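PDB 4WOK: UDP-glucose 4-epimerase from Brucella ovis, which probably catalyses the NAD-dependent interconversion of UDP-glucose and UDP-galactose by inverting the sugar at C4. Local coordinates for residues V78-F83 with T117-V122; A11-V16 with A37-D42; R67-M72 with L111-L116. The protein carries 2 engineered substitutions. One frame throughout, in Å; residues are numbered along the deposited sequence.

All three contacts lie in the NAD-binding Rossmann domain. Contacts 1 and 2 are within its parallel sheet. Strand 13-17 of contact 2 is the direct neighbour of strand 79-82 of contact 1, and Ile81 N to Leu15 O is a probable bond between them. Both are mainly backbone pairing, and both reach NAD. Contact 3 sits further out, in the helix layer over the sheet. It joins helices 65-75 and 96-116, which lead into the two strands of contact 1. No hydrogen bond crosses it; its chemistry is methyl and sulfur packing. Its inner side is buried, while Glu70 and Leu116 are exposed. Tyr41 and Leu15 of contact 2 touch helix 65-75 from the sheet.

Contact 1 (V78-F83 with T117-V122); sequences VAVIHF and TRTQNV. With NAD (nicotinamide-adenine-dinucleotide), chain B.
Val80 N donates to Asn121 O at 2.7 Å, in a nearly straight bond (171°). This joins strand 79-82 to the start of strand 121-125 in parallel register, with Val80 beside Val122. Asn121 O also takes a CA-H...O contact from Ala79 CA. Val80 O takes another from Val122 CA, at 3.3 Å. The packing is tight on the face of Val80 and Val122. There Val80 CG2 meets Thr119 CG2 at 3.5 Å, and the two side chains cross at about a right angle. Cys114 of helix 96-116 covers both valines. The contact is looser at Val78. This residue is partly exposed, its CB points away from 117-122, and its side chain comes no nearer to that segment than 5.5 Å. The bond on this side is made by the buried Asn121. Its CG is anti to its carbonyl carbon (chi1 -63°), and its ND2 bonds Val78 O at 3.0 Å, nearly along the C=O axis. Its OD1 takes a weak bond from Arg172 NE. At the far end of 78-83, Phe83 has C4D of NAD at its ring edge. Neighbouring parallel strands that run toward the dinucleotide in this way are typical of the Rossmann fold.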
loop_
_atom_site.group_PDB
_atom_site.type_symbol
_atom_site.label_atom_id
_atom_site.label_comp_id
_atom_site.label_asym_id
_atom_site.label_seq_id
_atom_site.Cartn_x
_atom_site.Cartn_y
_atom_site.Cartn_z
ATOM N N VAL A 78 -6.312 -18.346 9.274
ATOM C CA VAL A 78 -7.583 -17.760 9.683
ATOM C C VAL A 78 -7.945 -16.565 8.805
ATOM O O VAL A 78 -9.089 -16.110 8.804
ATOM C CB VAL A 78 -7.557 -17.309 11.154
ATOM C CG1 VAL A 78 -7.141 -18.462 12.048
ATOM C CG2 VAL A 78 -6.611 -16.122 11.320
ATOM N N ALA A 79 -6.961 -16.044 8.077
ATOM C CA ALA A 79 -7.181 -14.952 7.143
ATOM C C ALA A 79 -6.034 -14.904 6.147
ATOM O O ALA A 79 -4.934 -15.395 6.430
ATOM C CB ALA A 79 -7.289 -13.612 7.873
ATOM N N VAL A 80 -6.297 -14.284 4.999
ATOM C CA VAL A 80 -5.292 -14.061 3.966
ATOM C C VAL A 80 -5.220 -12.556 3.694
ATOM O O VAL A 80 -6.243 -11.921 3.460
ATOM C CB VAL A 80 -5.632 -14.826 2.665
ATOM C CG1 VAL A 80 -4.607 -14.530 1.550
ATOM C CG2 VAL A 80 -5.713 -16.320 2.942
ATOM N N ILE A 81 -4.019 -11.986 3.769
ATOM C CA ILE A 81 -3.825 -10.585 3.419
ATOM C C ILE A 81 -3.046 -10.536 2.101
ATOM O O ILE A 81 -1.957 -11.098 1.991
ATOM C CB ILE A 81 -3.081 -9.823 4.505
ATOM C CG1 ILE A 81 -3.690 -10.136 5.883
ATOM C CG2 ILE A 81 -3.162 -8.327 4.237
ATOM C CD1 ILE A 81 -3.003 -9.401 7.012
ATOM N N HIS A 82 -3.624 -9.862 1.117
ATOM C CA HIS A 82 -3.136 -9.918 -0.255
ATOM C C HIS A 82 -2.431 -8.610 -0.609
ATOM O O HIS A 82 -3.081 -7.611 -0.908
ATOM C CB HIS A 82 -4.304 -10.192 -1.202
ATOM C CG HIS A 82 -3.917 -10.241 -2.652
ATOM N ND1 HIS A 82 -2.611 -10.386 -3.065
ATOM C CD2 HIS A 82 -4.672 -10.192 -3.774
ATOM C CE1 HIS A 82 -2.577 -10.409 -4.394
ATOM N NE2 HIS A 82 -3.809 -10.283 -4.844
ATOM N N PHE A 83 -1.101 -8.625 -0.545
ATOM C CA PHE A 83 -0.263 -7.494 -0.966
ATOM C C PHE A 83 0.467 -7.751 -2.288
ATOM O O PHE A 83 1.245 -6.914 -2.740
ATOM C CB PHE A 83 0.829 -7.188 0.063
ATOM C CG PHE A 83 0.327 -6.727 1.405
ATOM C CD1 PHE A 83 -0.137 -5.435 1.580
ATOM C CD2 PHE A 83 0.381 -7.576 2.507
ATOM C CE1 PHE A 83 -0.574 -4.997 2.848
ATOM C CE2 PHE A 83 -0.048 -7.145 3.759
ATOM C CZ PHE A 83 -0.525 -5.856 3.923
ATOM N N THR A 117 -10.154 -24.108 -0.699
ATOM C CA THR A 117 -9.639 -24.656 0.550
ATOM C C THR A 117 -10.510 -24.211 1.735
ATOM O O THR A 117 -10.166 -24.456 2.886
ATOM C CB THR A 117 -8.162 -24.240 0.784
ATOM O OG1 THR A 117 -8.054 -22.809 0.847
ATOM C CG2 THR A 117 -7.261 -24.753 -0.371
ATOM N N ARG A 118 -11.634 -23.560 1.435
ATOM C CA ARG A 118 -12.516 -22.986 2.461
ATOM C C ARG A 118 -11.713 -22.035 3.338
ATOM O O ARG A 118 -11.989 -21.880 4.528
ATOM C CB ARG A 118 -13.186 -24.078 3.309
ATOM N N THR A 119 -10.699 -21.416 2.746
ATOM C CA THR A 119 -9.975 -20.364 3.430
ATOM C C THR A 119 -10.763 -19.083 3.217
ATOM O O THR A 119 -10.887 -18.602 2.111
ATOM C CB THR A 119 -8.534 -20.225 2.914
ATOM O OG1 THR A 119 -7.808 -21.421 3.225
ATOM C CG2 THR A 119 -7.847 -19.035 3.576
ATOM N N GLN A 120 -11.295 -18.520 4.289
ATOM C CA GLN A 120 -12.420 -17.610 4.148
ATOM C C GLN A 120 -12.149 -16.115 4.095
ATOM O O GLN A 120 -12.785 -15.400 3.322
ATOM C CB GLN A 120 -13.407 -17.854 5.295
ATOM C CG GLN A 120 -14.716 -18.435 4.819
ATOM C CD GLN A 120 -15.537 -17.434 4.035
ATOM O OE1 GLN A 120 -15.134 -16.285 3.852
ATOM N NE2 GLN A 120 -16.709 -17.864 3.578
ATOM N N ASN A 121 -11.251 -15.623 4.933
ATOM C CA ASN A 121 -11.176 -14.183 5.138
ATOM C C ASN A 121 -10.067 -13.471 4.347
ATOM O O ASN A 121 -8.897 -13.616 4.674
ATOM C CB ASN A 121 -10.998 -13.919 6.625
ATOM C CG ASN A 121 -12.189 -14.416 7.440
ATOM O OD1 ASN A 121 -13.335 -14.216 7.050
ATOM N ND2 ASN A 121 -11.920 -15.075 8.561
ATOM N N VAL A 122 -10.441 -12.673 3.345
ATOM C CA VAL A 122 -9.435 -12.022 2.492
ATOM C C VAL A 122 -9.364 -10.521 2.717
ATOM O O VAL A 122 -10.358 -9.808 2.585
ATOM C CB VAL A 122 -9.702 -12.296 0.999
ATOM C CG1 VAL A 122 -8.711 -11.524 0.111
ATOM C CG2 VAL A 122 -9.614 -13.799 0.732
HETATM P PA NAD B . 6.317 -4.243 -2.712
HETATM O O1A NAD B . 6.634 -4.556 -4.162
HETATM O O2A NAD B . 7.351 -3.904 -1.679
HETATM O O5B NAD B . 5.610 -5.706 -2.110
HETATM C C5B NAD B . 5.051 -6.471 -3.156
HETATM C C4B NAD B . 5.316 -7.941 -2.740
HETATM O O4B NAD B . 4.551 -8.836 -3.558
HETATM C C3B NAD B . 6.804 -8.145 -3.046
HETATM O O3B NAD B . 7.381 -8.776 -1.930
HETATM C C2B NAD B . 6.768 -9.070 -4.287
HETATM O O2B NAD B . 7.852 -9.912 -4.304
HETATM C C1B NAD B . 5.440 -9.870 -4.024
HETATM N N9A NAD B . 4.813 -10.338 -5.275
HETATM C C8A NAD B . 4.516 -9.607 -6.447
HETATM N N7A NAD B . 3.912 -10.354 -7.378
HETATM C C5A NAD B . 3.817 -11.621 -6.788
HETATM C C6A NAD B . 3.290 -12.842 -7.263
HETATM N N6A NAD B . 2.751 -12.923 -8.526
HETATM N N1A NAD B . 3.317 -13.938 -6.469
HETATM C C2A NAD B . 3.875 -13.810 -5.222
HETATM N N3A NAD B . 4.428 -12.707 -4.639
HETATM C C4A NAD B . 4.365 -11.624 -5.474
HETATM O O3 NAD B . 5.097 -3.222 -2.944
HETATM P PN NAD B . 4.404 -2.596 -1.625
HETATM O O1N NAD B . 4.639 -3.243 -0.290
HETATM O O2N NAD B . 4.408 -1.131 -1.893
HETATM O O5D NAD B . 2.695 -2.705 -1.858
HETATM C C5D NAD B . 2.258 -3.971 -1.923
HETATM C C4D NAD B . 0.734 -3.871 -2.003
HETATM O O4D NAD B . 0.317 -2.516 -1.559
HETATM C C3D NAD B . 0.291 -3.979 -3.476
HETATM O O3D NAD B . -0.962 -4.583 -3.447
HETATM C C2D NAD B . 0.177 -2.501 -3.864
HETATM O O2D NAD B . -0.720 -2.240 -4.870
HETATM C C1D NAD B . -0.496 -2.003 -2.563
HETATM N N1N NAD B . -0.415 -0.456 -2.536
HETATM C C2N NAD B . 0.828 0.116 -2.278
HETATM C C3N NAD B . 0.920 1.532 -2.249
HETATM C C7N NAD B . 2.258 2.165 -1.973
HETATM O O7N NAD B . 2.365 3.393 -1.908
HETATM N N7N NAD B . 3.354 1.342 -1.797
HETATM C C4N NAD B . -0.222 2.299 -2.488
HETATM C C5N NAD B . -1.450 1.692 -2.747
HETATM C C6N NAD B . -1.541 0.293 -2.773
#

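Contact 2 (A11-V16 with A37-D42); sequences ANNVLV and APVVYD. With NAD (nicotinamide-adenine-dinucleotide), chain B.
Strands 13-17 and 37-42, paired here from Asn13-Ala37 to Val16-Val40, are the two strands of a beta-alpha-beta unit, with helix 22-33 as its crossover. They run parallel, and segments 13-16 and 37-42 cross at -28°. Five backbone bonds join them. Ala37, Val39 and Tyr41 donate to Asn12, Val14 and Val16, and Ala37 and Val39 accept from Val14 and Val16. The shortest is Val16 N to Val39 O at 2.7 Å, followed by Val39 N to Val14 O at 2.8 Å. Pro38, which has no N-H, sits between two of these donors. The next residue of that alternation, Val40, bonds to Asp56 and Val58 on the other edge of the strand.

Side chains alternate between two faces. On one, Val16 CG2 lies beside Pro38 CB at 4.1 Å, pointing the same way, and helix 22-33 covers both. On the other, Leu15 has CG anti to its backbone N (chi1 -175°). Its CD1 meets Val39 CG1 at 4.0 Å and also touches Tyr41 CB. At the Asn13 end of this face, Asn13 OD1 rests on Ala37 CB at 3.5 Å, while Asn13 ND2 bonds Tyr75 O. Tyr41 OH bonds Asp61 O.

In Rossmann folds the second strand commonly ends in an acidic residue that holds the adenosine ribose, and Asp42 does so here. Its two oxygens each take one ribose hydroxyl of NAD: OD1 accepts from O2B at 2.7 Å and OD2 from O3B at 2.6 Å. Both have a second donor. For OD2 it is Ala20 N, in a turn whose sequence fits the GxGxxG pattern, and for OD1 it is Leu44 N.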
loop_
_atom_site.group_PDB
_atom_site.type_symbol
_atom_site.label_atom_id
_atom_site.label_comp_id
_atom_site.label_asym_id
_atom_site.label_seq_id
_atom_site.Cartn_x
_atom_site.Cartn_y
_atom_site.Cartn_z
ATOM N N ALA A 11 -6.131 -21.800 13.634
ATOM C CA ALA A 11 -5.604 -21.426 14.943
ATOM C C ALA A 11 -5.205 -19.958 14.939
ATOM O O ALA A 11 -6.007 -19.084 15.274
ATOM C CB ALA A 11 -4.419 -22.304 15.326
ATOM N N ASN A 12 -3.967 -19.672 14.562
ATOM C CA ASN A 12 -3.565 -18.280 14.508
ATOM C C ASN A 12 -2.609 -17.984 13.351
ATOM O O ASN A 12 -2.001 -16.924 13.330
ATOM C CB ASN A 12 -2.943 -17.844 15.848
ATOM C CG ASN A 12 -1.561 -18.428 16.074
ATOM O OD1 ASN A 12 -1.249 -19.522 15.595
ATOM N ND2 ASN A 12 -0.718 -17.694 16.806
ATOM N N ASN A 13 -2.498 -18.901 12.382
ATOM C CA ASN A 13 -1.726 -18.586 11.161
ATOM C C ASN A 13 -2.459 -17.556 10.308
ATOM O O ASN A 13 -3.663 -17.685 10.066
ATOM C CB ASN A 13 -1.462 -19.843 10.326
ATOM C CG ASN A 13 -0.528 -20.819 11.008
ATOM O OD1 ASN A 13 0.410 -20.423 11.707
ATOM N ND2 ASN A 13 -0.777 -22.112 10.803
ATOM N N VAL A 14 -1.734 -16.541 9.851
ATOM C CA VAL A 14 -2.279 -15.571 8.922
ATOM C C VAL A 14 -1.368 -15.563 7.710
ATOM O O VAL A 14 -0.162 -15.382 7.835
ATOM C CB VAL A 14 -2.390 -14.168 9.557
ATOM C CG1 VAL A 14 -2.770 -13.118 8.512
ATOM C CG2 VAL A 14 -3.439 -14.200 10.680
ATOM N N LEU A 15 -1.933 -15.845 6.542
ATOM C CA LEU A 15 -1.135 -15.921 5.331
ATOM C C LEU A 15 -0.953 -14.513 4.753
ATOM O O LEU A 15 -1.917 -13.845 4.385
ATOM C CB LEU A 15 -1.787 -16.844 4.301
ATOM C CG LEU A 15 -0.955 -17.082 3.039
ATOM C CD1 LEU A 15 0.255 -17.948 3.396
ATOM C CD2 LEU A 15 -1.826 -17.754 1.977
ATOM N N VAL A 16 0.289 -14.065 4.698
ATOM C CA VAL A 16 0.588 -12.733 4.192
ATOM C C VAL A 16 1.219 -12.876 2.822
ATOM O O VAL A 16 2.419 -13.123 2.677
ATOM C CB VAL A 16 1.510 -11.957 5.139
ATOM C CG1 VAL A 16 1.648 -10.518 4.668
ATOM C CG2 VAL A 16 0.948 -11.997 6.580
ATOM N N ALA A 37 0.657 -15.784 13.962
ATOM C CA ALA A 37 1.828 -16.330 13.301
ATOM C C ALA A 37 1.735 -16.008 11.819
ATOM O O ALA A 37 1.098 -16.733 11.054
ATOM C CB ALA A 37 1.934 -17.835 13.524
ATOM N N PRO A 38 2.366 -14.905 11.410
ATOM C CA PRO A 38 2.345 -14.633 9.974
ATOM C C PRO A 38 3.108 -15.694 9.196
ATOM O O PRO A 38 4.188 -16.134 9.590
ATOM C CB PRO A 38 3.022 -13.262 9.861
ATOM C CG PRO A 38 3.955 -13.198 11.042
ATOM C CD PRO A 38 3.207 -13.949 12.162
ATOM N N VAL A 39 2.521 -16.106 8.083
ATOM C CA VAL A 39 3.156 -17.009 7.146
ATOM C C VAL A 39 3.272 -16.265 5.843
ATOM O O VAL A 39 2.255 -15.891 5.261
ATOM C CB VAL A 39 2.347 -18.300 6.937
ATOM C CG1 VAL A 39 3.053 -19.206 5.952
ATOM C CG2 VAL A 39 2.144 -19.016 8.284
ATOM N N VAL A 40 4.492 -16.053 5.373
ATOM C CA VAL A 40 4.660 -15.225 4.170
ATOM C C VAL A 40 4.732 -16.102 2.929
ATOM O O VAL A 40 5.453 -17.102 2.906
ATOM C CB VAL A 40 5.922 -14.323 4.269
ATOM C CG1 VAL A 40 6.284 -13.688 2.887
ATOM C CG2 VAL A 40 5.716 -13.232 5.296
ATOM N N TYR A 41 3.958 -15.724 1.906
ATOM C CA TYR A 41 3.973 -16.382 0.604
ATOM C C TYR A 41 4.354 -15.291 -0.393
ATOM O O TYR A 41 3.654 -14.294 -0.510
ATOM C CB TYR A 41 2.607 -17.001 0.279
ATOM C CG TYR A 41 2.580 -17.816 -1.011
ATOM C CD1 TYR A 41 2.375 -17.206 -2.239
ATOM C CD2 TYR A 41 2.758 -19.199 -0.984
ATOM C CE1 TYR A 41 2.364 -17.961 -3.438
ATOM C CE2 TYR A 41 2.727 -19.958 -2.151
ATOM C CZ TYR A 41 2.528 -19.336 -3.374
ATOM O OH TYR A 41 2.514 -20.089 -4.538
ATOM N N ASP A 42 5.479 -15.454 -1.079
ATOM C CA ASP A 42 6.046 -14.325 -1.841
ATOM C C ASP A 42 6.994 -14.862 -2.884
ATOM O O ASP A 42 7.714 -15.830 -2.613
ATOM C CB ASP A 42 6.786 -13.370 -0.892
ATOM C CG ASP A 42 6.993 -11.990 -1.485
ATOM O OD1 ASP A 42 7.686 -11.879 -2.524
ATOM O OD2 ASP A 42 6.464 -11.014 -0.914
HETATM P PA NAD B . 6.317 -4.243 -2.712
HETATM O O1A NAD B . 6.634 -4.556 -4.162
HETATM O O2A NAD B . 7.351 -3.904 -1.679
HETATM O O5B NAD B . 5.610 -5.706 -2.110
HETATM C C5B NAD B . 5.051 -6.471 -3.156
HETATM C C4B NAD B . 5.316 -7.941 -2.740
HETATM O O4B NAD B . 4.551 -8.836 -3.558
HETATM C C3B NAD B . 6.804 -8.145 -3.046
HETATM O O3B NAD B . 7.381 -8.776 -1.930
HETATM C C2B NAD B . 6.768 -9.070 -4.287
HETATM O O2B NAD B . 7.852 -9.912 -4.304
HETATM C C1B NAD B . 5.440 -9.870 -4.024
HETATM N N9A NAD B . 4.813 -10.338 -5.275
HETATM C C8A NAD B . 4.516 -9.607 -6.447
HETATM N N7A NAD B . 3.912 -10.354 -7.378
HETATM C C5A NAD B . 3.817 -11.621 -6.788
HETATM C C6A NAD B . 3.290 -12.842 -7.263
HETATM N N6A NAD B . 2.751 -12.923 -8.526
HETATM N N1A NAD B . 3.317 -13.938 -6.469
HETATM C C2A NAD B . 3.875 -13.810 -5.222
HETATM N N3A NAD B . 4.428 -12.707 -4.639
HETATM C C4A NAD B . 4.365 -11.624 -5.474
HETATM O O3 NAD B . 5.097 -3.222 -2.944
HETATM P PN NAD B . 4.404 -2.596 -1.625
HETATM O O1N NAD B . 4.639 -3.243 -0.290
HETATM O O2N NAD B . 4.408 -1.131 -1.893
HETATM O O5D NAD B . 2.695 -2.705 -1.858
HETATM C C5D NAD B . 2.258 -3.971 -1.923
HETATM C C4D NAD B . 0.734 -3.871 -2.003
HETATM O O4D NAD B . 0.317 -2.516 -1.559
HETATM C C3D NAD B . 0.291 -3.979 -3.476
HETATM O O3D NAD B . -0.962 -4.583 -3.447
HETATM C C2D NAD B . 0.177 -2.501 -3.864
HETATM O O2D NAD B . -0.720 -2.240 -4.870
HETATM C C1D NAD B . -0.496 -2.003 -2.563
HETATM N N1N NAD B . -0.415 -0.456 -2.536
HETATM C C2N NAD B . 0.828 0.116 -2.278
HETATM C C3N NAD B . 0.920 1.532 -2.249
HETATM C C7N NAD B . 2.258 2.165 -1.973
HETATM O O7N NAD B . 2.365 3.393 -1.908
HETATM N N7N NAD B . 3.354 1.342 -1.797
HETATM C C4N NAD B . -0.222 2.299 -2.488
HETATM C C5N NAD B . -1.450 1.692 -2.747
HETATM C C6N NAD B . -1.541 0.293 -2.773
#

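Contact 3 (R67-M72 with L111-L116); sequences RLVETM and LDACRL
Ala113 touches Leu68, Val69 and Met72, joining helices 96-116 and 65-75, which flank the parallel sheet of the Rossmann fold. The flat group of the first helix, the guanidinium of Arg115, takes no part in that packing. Over one face of the guanidinium lies Leu116 CD2, 3.9 Å above the plane and offset toward the rim. At the edge, in plane, is Asp112 OD1. Arg115 grips this one oxygen side-on with two nitrogens, NE at 2.8 Å and NH2 at 3.2 Å. Both come from the same face of the carboxylate. Asp112 OD1 also bonds Tyr165 OH, and Arg115 makes a cation-pi contact with Tyr169, so this polar group ties helix 96-116 to helix 150-169.

The contact itself packs the two helices side by side. The short segments cross at -40°, and their axes come within 9.1 Å. Ala113 is the point of closest backbone approach, facing Val69. Its CB takes Val69 CG2 at 3.8 Å and Leu68 CG at 3.9 Å. The small methyl lets the helices come close at this point.

Met72 reaches across beside Leu68 and Val69, past Ala113 to Cys114. Its CG is anti to its carbonyl carbon (chi1 -64°), and the chain beyond is extended. SD lies against the carbonyl of Ala113, 3.6 Å from Ala113 O. The terminal methyl CE goes further, touching Ala113 CB and ending 3.7 Å from Cys114 SG.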
loop_
_atom_site.group_PDB
_atom_site.type_symbol
_atom_site.label_atom_id
_atom_site.label_comp_id
_atom_site.label_asym_id
_atom_site.label_seq_id
_atom_site.Cartn_x
_atom_site.Cartn_y
_atom_site.Cartn_z
ATOM N N ARG A 67 0.688 -24.735 -5.656
ATOM C CA ARG A 67 1.540 -24.418 -4.528
ATOM C C ARG A 67 0.808 -23.546 -3.519
ATOM O O ARG A 67 1.003 -23.684 -2.318
ATOM C CB ARG A 67 2.811 -23.715 -4.995
ATOM C CG ARG A 67 3.858 -23.533 -3.893
ATOM C CD ARG A 67 5.180 -23.177 -4.538
ATOM N NE ARG A 67 6.245 -23.015 -3.560
ATOM C CZ ARG A 67 6.919 -24.020 -3.016
ATOM N NH1 ARG A 67 6.636 -25.278 -3.350
ATOM N NH2 ARG A 67 7.872 -23.762 -2.133
ATOM N N LEU A 68 -0.019 -22.634 -4.012
ATOM C CA LEU A 68 -0.782 -21.765 -3.120
ATOM C C LEU A 68 -1.837 -22.569 -2.339
ATOM O O LEU A 68 -2.002 -22.401 -1.124
ATOM C CB LEU A 68 -1.428 -20.646 -3.930
ATOM C CG LEU A 68 -2.055 -19.462 -3.205
ATOM C CD1 LEU A 68 -1.095 -18.845 -2.175
ATOM C CD2 LEU A 68 -2.452 -18.447 -4.263
ATOM N N VAL A 69 -2.541 -23.455 -3.033
ATOM C CA VAL A 69 -3.498 -24.341 -2.360
ATOM C C VAL A 69 -2.808 -25.225 -1.318
ATOM O O VAL A 69 -3.298 -25.390 -0.187
ATOM C CB VAL A 69 -4.241 -25.214 -3.389
ATOM C CG1 VAL A 69 -4.987 -26.356 -2.711
ATOM C CG2 VAL A 69 -5.207 -24.357 -4.210
ATOM N N GLU A 70 -1.667 -25.791 -1.694
ATOM C CA GLU A 70 -0.888 -26.634 -0.789
ATOM C C GLU A 70 -0.574 -25.873 0.488
ATOM O O GLU A 70 -0.679 -26.397 1.601
ATOM C CB GLU A 70 0.402 -27.070 -1.472
ATOM C CG GLU A 70 1.294 -28.010 -0.675
ATOM C CD GLU A 70 2.584 -28.303 -1.432
ATOM O OE1 GLU A 70 2.553 -29.103 -2.392
ATOM O OE2 GLU A 70 3.627 -27.704 -1.090
ATOM N N THR A 71 -0.194 -24.614 0.304
ATOM C CA THR A 71 0.179 -23.766 1.423
ATOM C C THR A 71 -1.004 -23.487 2.321
ATOM O O THR A 71 -0.899 -23.575 3.546
ATOM C CB THR A 71 0.765 -22.441 0.926
ATOM O OG1 THR A 71 1.943 -22.717 0.167
ATOM C CG2 THR A 71 1.131 -21.543 2.108
ATOM N N MET A 72 -2.138 -23.146 1.723
ATOM C CA MET A 72 -3.340 -22.925 2.528
ATOM C C MET A 72 -3.790 -24.187 3.272
ATOM O O MET A 72 -4.265 -24.114 4.415
ATOM C CB MET A 72 -4.464 -22.394 1.645
ATOM C CG MET A 72 -4.141 -21.016 1.040
ATOM S SD MET A 72 -5.558 -20.382 0.139
ATOM C CE MET A 72 -4.877 -18.808 -0.454
ATOM N N LEU A 111 -7.894 -16.061 -5.195
ATOM C CA LEU A 111 -9.269 -16.224 -4.731
ATOM C C LEU A 111 -9.760 -17.637 -5.004
ATOM O O LEU A 111 -10.527 -18.196 -4.213
ATOM C CB LEU A 111 -10.190 -15.193 -5.386
ATOM C CG LEU A 111 -9.874 -13.728 -5.036
ATOM C CD1 LEU A 111 -10.938 -12.865 -5.651
ATOM C CD2 LEU A 111 -9.832 -13.492 -3.499
ATOM N N ASP A 112 -9.328 -18.233 -6.114
ATOM C CA ASP A 112 -9.691 -19.643 -6.336
ATOM C C ASP A 112 -9.074 -20.539 -5.254
ATOM O O ASP A 112 -9.733 -21.420 -4.730
ATOM C CB ASP A 112 -9.259 -20.115 -7.727
ATOM C CG ASP A 112 -10.155 -19.585 -8.833
ATOM O OD1 ASP A 112 -11.312 -19.246 -8.557
ATOM O OD2 ASP A 112 -9.707 -19.510 -9.999
ATOM N N ALA A 113 -7.804 -20.305 -4.915
ATOM C CA ALA A 113 -7.148 -21.083 -3.870
ATOM C C ALA A 113 -7.912 -20.963 -2.551
ATOM O O ALA A 113 -8.088 -21.947 -1.825
ATOM C CB ALA A 113 -5.722 -20.621 -3.686
ATOM N N CYS A 114 -8.342 -19.745 -2.239
ATOM C CA CYS A 114 -9.159 -19.527 -1.041
ATOM C C CYS A 114 -10.452 -20.341 -1.046
ATOM O O CYS A 114 -10.721 -21.093 -0.099
ATOM C CB CYS A 114 -9.495 -18.046 -0.888
ATOM S SG CYS A 114 -8.106 -17.012 -0.357
ATOM N N ARG A 115 -11.259 -20.198 -2.099
ATOM C CA ARG A 115 -12.561 -20.867 -2.094
ATOM C C ARG A 115 -12.389 -22.381 -2.129
ATOM O O ARG A 115 -13.205 -23.112 -1.536
ATOM C CB ARG A 115 -13.449 -20.409 -3.261
ATOM C CG ARG A 115 -12.999 -20.901 -4.657
ATOM C CD ARG A 115 -13.843 -20.283 -5.759
ATOM N NE ARG A 115 -13.303 -20.566 -7.088
ATOM C CZ ARG A 115 -13.679 -21.596 -7.840
ATOM N NH1 ARG A 115 -14.610 -22.431 -7.404
ATOM N NH2 ARG A 115 -13.140 -21.784 -9.040
ATOM N N LEU A 116 -11.328 -22.861 -2.784
ATOM C CA LEU A 116 -11.154 -24.308 -2.920
ATOM C C LEU A 116 -10.566 -24.934 -1.654
ATOM O O LEU A 116 -10.507 -26.156 -1.531
ATOM C CB LEU A 116 -10.272 -24.636 -4.126
ATOM C CG LEU A 116 -10.856 -24.211 -5.484
ATOM C CD1 LEU A 116 -9.812 -24.371 -6.594
ATOM C CD2 LEU A 116 -12.144 -25.003 -5.798
#